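Local coordinates for protein nitrite oxidoreductase subunit A (Kuenenia stuttgartiensis, PDB 7B04) that is subunit A of nitrite oxidoreductase, a NarG-like member of the molybdopterin oxidoreductase family that carries an iron/sulfur cluster and molybdenum, at residues S863-I868 against I890-W894. Residues are numbered along the deposited sequence; the frame is centred on the assembly and turned at random.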
loop_
_atom_site.group_PDB
_atom_site.type_symbol
_atom_site.label_atom_id
_atom_site.label_comp_id
_atom_site.label_asym_id
_atom_site.label_seq_id
_atom_site.Cartn_x
_atom_site.Cartn_y
_atom_site.Cartn_z
ATOM N N SER B 863 -36.167 -12.430 15.247
ATOM C CA SER B 863 -37.120 -11.529 15.883
ATOM C C SER B 863 -38.365 -12.316 16.263
ATOM O O SER B 863 -38.651 -13.374 15.695
ATOM C CB SER B 863 -37.496 -10.356 14.970
ATOM O OG SER B 863 -38.422 -9.491 15.606
ATOM N N THR B 864 -39.093 -11.791 17.251
ATOM C CA THR B 864 -40.416 -12.288 17.610
ATOM C C THR B 864 -41.489 -11.229 17.404
ATOM O O THR B 864 -42.636 -11.433 17.820
ATOM C CB THR B 864 -40.451 -12.775 19.063
ATOM O OG1 THR B 864 -40.151 -11.686 19.944
ATOM C CG2 THR B 864 -39.447 -13.885 19.277
ATOM N N ASN B 865 -41.139 -10.105 16.794
ATOM C CA ASN B 865 -42.074 -9.014 16.568
ATOM C C ASN B 865 -43.275 -9.508 15.771
ATOM O O ASN B 865 -43.101 -10.001 14.646
ATOM C CB ASN B 865 -41.371 -7.880 15.824
ATOM C CG ASN B 865 -42.187 -6.600 15.791
ATOM O OD1 ASN B 865 -43.294 -6.539 16.324
ATOM N ND2 ASN B 865 -41.637 -5.567 15.162
ATOM N N PRO B 866 -44.497 -9.404 16.304
ATOM C CA PRO B 866 -45.677 -9.787 15.512
ATOM C C PRO B 866 -45.951 -8.843 14.359
ATOM O O PRO B 866 -46.837 -9.127 13.542
ATOM C CB PRO B 866 -46.815 -9.754 16.539
ATOM C CG PRO B 866 -46.351 -8.781 17.573
ATOM C CD PRO B 866 -44.860 -8.953 17.658
ATOM N N TYR B 867 -45.221 -7.735 14.269
ATOM C CA TYR B 867 -45.377 -6.764 13.199
ATOM C C TYR B 867 -44.410 -7.005 12.048
ATOM O O TYR B 867 -44.423 -6.246 11.075
ATOM C CB TYR B 867 -45.208 -5.357 13.773
ATOM C CG TYR B 867 -46.117 -5.148 14.961
ATOM C CD1 TYR B 867 -47.431 -5.597 14.930
ATOM C CD2 TYR B 867 -45.654 -4.556 16.127
ATOM C CE1 TYR B 867 -48.270 -5.434 16.011
ATOM C CE2 TYR B 867 -46.484 -4.394 17.220
ATOM C CZ TYR B 867 -47.793 -4.833 17.154
ATOM O OH TYR B 867 -48.633 -4.670 18.232
ATOM N N ILE B 868 -43.565 -8.024 12.153
ATOM C CA ILE B 868 -42.798 -8.542 11.029
ATOM C C ILE B 868 -43.551 -9.763 10.520
ATOM O O ILE B 868 -43.655 -10.773 11.224
ATOM C CB ILE B 868 -41.360 -8.897 11.430
ATOM C CG1 ILE B 868 -40.622 -7.661 11.946
ATOM C CG2 ILE B 868 -40.619 -9.518 10.254
ATOM C CD1 ILE B 868 -39.300 -7.979 12.611
ATOM N N ILE B 890 -37.788 -16.409 6.813
ATOM C CA ILE B 890 -38.419 -17.097 7.936
ATOM C C ILE B 890 -38.092 -16.346 9.220
ATOM O O ILE B 890 -36.915 -16.145 9.550
ATOM C CB ILE B 890 -37.978 -18.565 8.027
ATOM C CG1 ILE B 890 -38.660 -19.385 6.931
ATOM C CG2 ILE B 890 -38.304 -19.136 9.397
ATOM C CD1 ILE B 890 -38.273 -20.842 6.929
ATOM N N LYS B 891 -39.130 -15.932 9.940
ATOM C CA LYS B 891 -38.951 -15.306 11.240
ATOM C C LYS B 891 -38.737 -16.377 12.304
ATOM O O LYS B 891 -39.397 -17.421 12.295
ATOM C CB LYS B 891 -40.167 -14.445 11.588
ATOM C CG LYS B 891 -40.066 -13.704 12.908
ATOM C CD LYS B 891 -41.189 -12.689 13.060
ATOM C CE LYS B 891 -42.532 -13.373 13.280
ATOM N NZ LYS B 891 -43.629 -12.390 13.509
ATOM N N LYS B 892 -37.804 -16.116 13.217
ATOM C CA LYS B 892 -37.436 -17.083 14.241
ATOM C C LYS B 892 -36.815 -16.338 15.412
ATOM O O LYS B 892 -36.100 -15.355 15.214
ATOM C CB LYS B 892 -36.466 -18.133 13.685
ATOM C CG LYS B 892 -36.320 -19.373 14.550
ATOM C CD LYS B 892 -35.418 -20.404 13.884
ATOM C CE LYS B 892 -36.093 -21.040 12.679
ATOM N NZ LYS B 892 -37.210 -21.942 13.072
ATOM N N SER B 893 -37.087 -16.807 16.626
ATOM C CA SER B 893 -36.534 -16.151 17.803
ATOM C C SER B 893 -35.047 -16.455 17.936
ATOM O O SER B 893 -34.533 -17.429 17.381
ATOM C CB SER B 893 -37.267 -16.600 19.068
ATOM O OG SER B 893 -36.901 -17.921 19.429
ATOM N N TRP B 894 -34.351 -15.597 18.690
ATOM C CA TRP B 894 -32.908 -15.776 18.841
ATOM C C TRP B 894 -32.587 -17.072 19.570
ATOM O O TRP B 894 -31.613 -17.756 19.239
ATOM C CB TRP B 894 -32.271 -14.590 19.559
ATOM C CG TRP B 894 -30.845 -14.884 19.954
ATOM C CD1 TRP B 894 -30.329 -14.870 21.216
ATOM C CD2 TRP B 894 -29.758 -15.249 19.081
ATOM N NE1 TRP B 894 -28.996 -15.194 21.186
ATOM C CE2 TRP B 894 -28.620 -15.431 19.889
ATOM C CE3 TRP B 894 -29.637 -15.434 17.699
ATOM C CZ2 TRP B 894 -27.376 -15.785 19.365
ATOM C CZ3 TRP B 894 -28.397 -15.793 17.181
ATOM C CH2 TRP B 894 -27.286 -15.964 18.013
#
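Lys-891 reaches along the 863-868 loop and plants its ammonium group in a beta turn. Its NZ donates to Asn-865 O at 2.7 Å and to Ile-868 O at 2.8 Å. The bond to Ile-868 lies in the carbonyl plane, whereas the one to Asn-865 comes from above the plane. Asn-865 O also accepts from Ile-868 N, on the opposite face, so two donors grip it. CG stands anti to the backbone N of Lys-891, and the chain bends once, at chi3 (71°), on its way to the turn. Lys-891 CD passes 4.1 Å from Ile-868 CB. This is the close-packed part, with Ile-868 and Asn-865 buried against His-488 of helix 481-488. Nearer the sheet, Ser-863 N donates to Lys-892 O at 2.9 Å. The solvent side is looser. There exposed Thr-864 makes a small contact, CG2 to Ser-893 CB at 3.5 Å, and Ser-893 is partly exposed. Lys-892 points away and forms a salt bridge with Glu-877. Ser-863 OG closes an ST turn and Asn-865 OD1 an Asx turn, and both shape the loop. The lysine clamps a type I beta turn, Asn-865 to Ile-868, where the parallel strands 860-862 and 890-892 end.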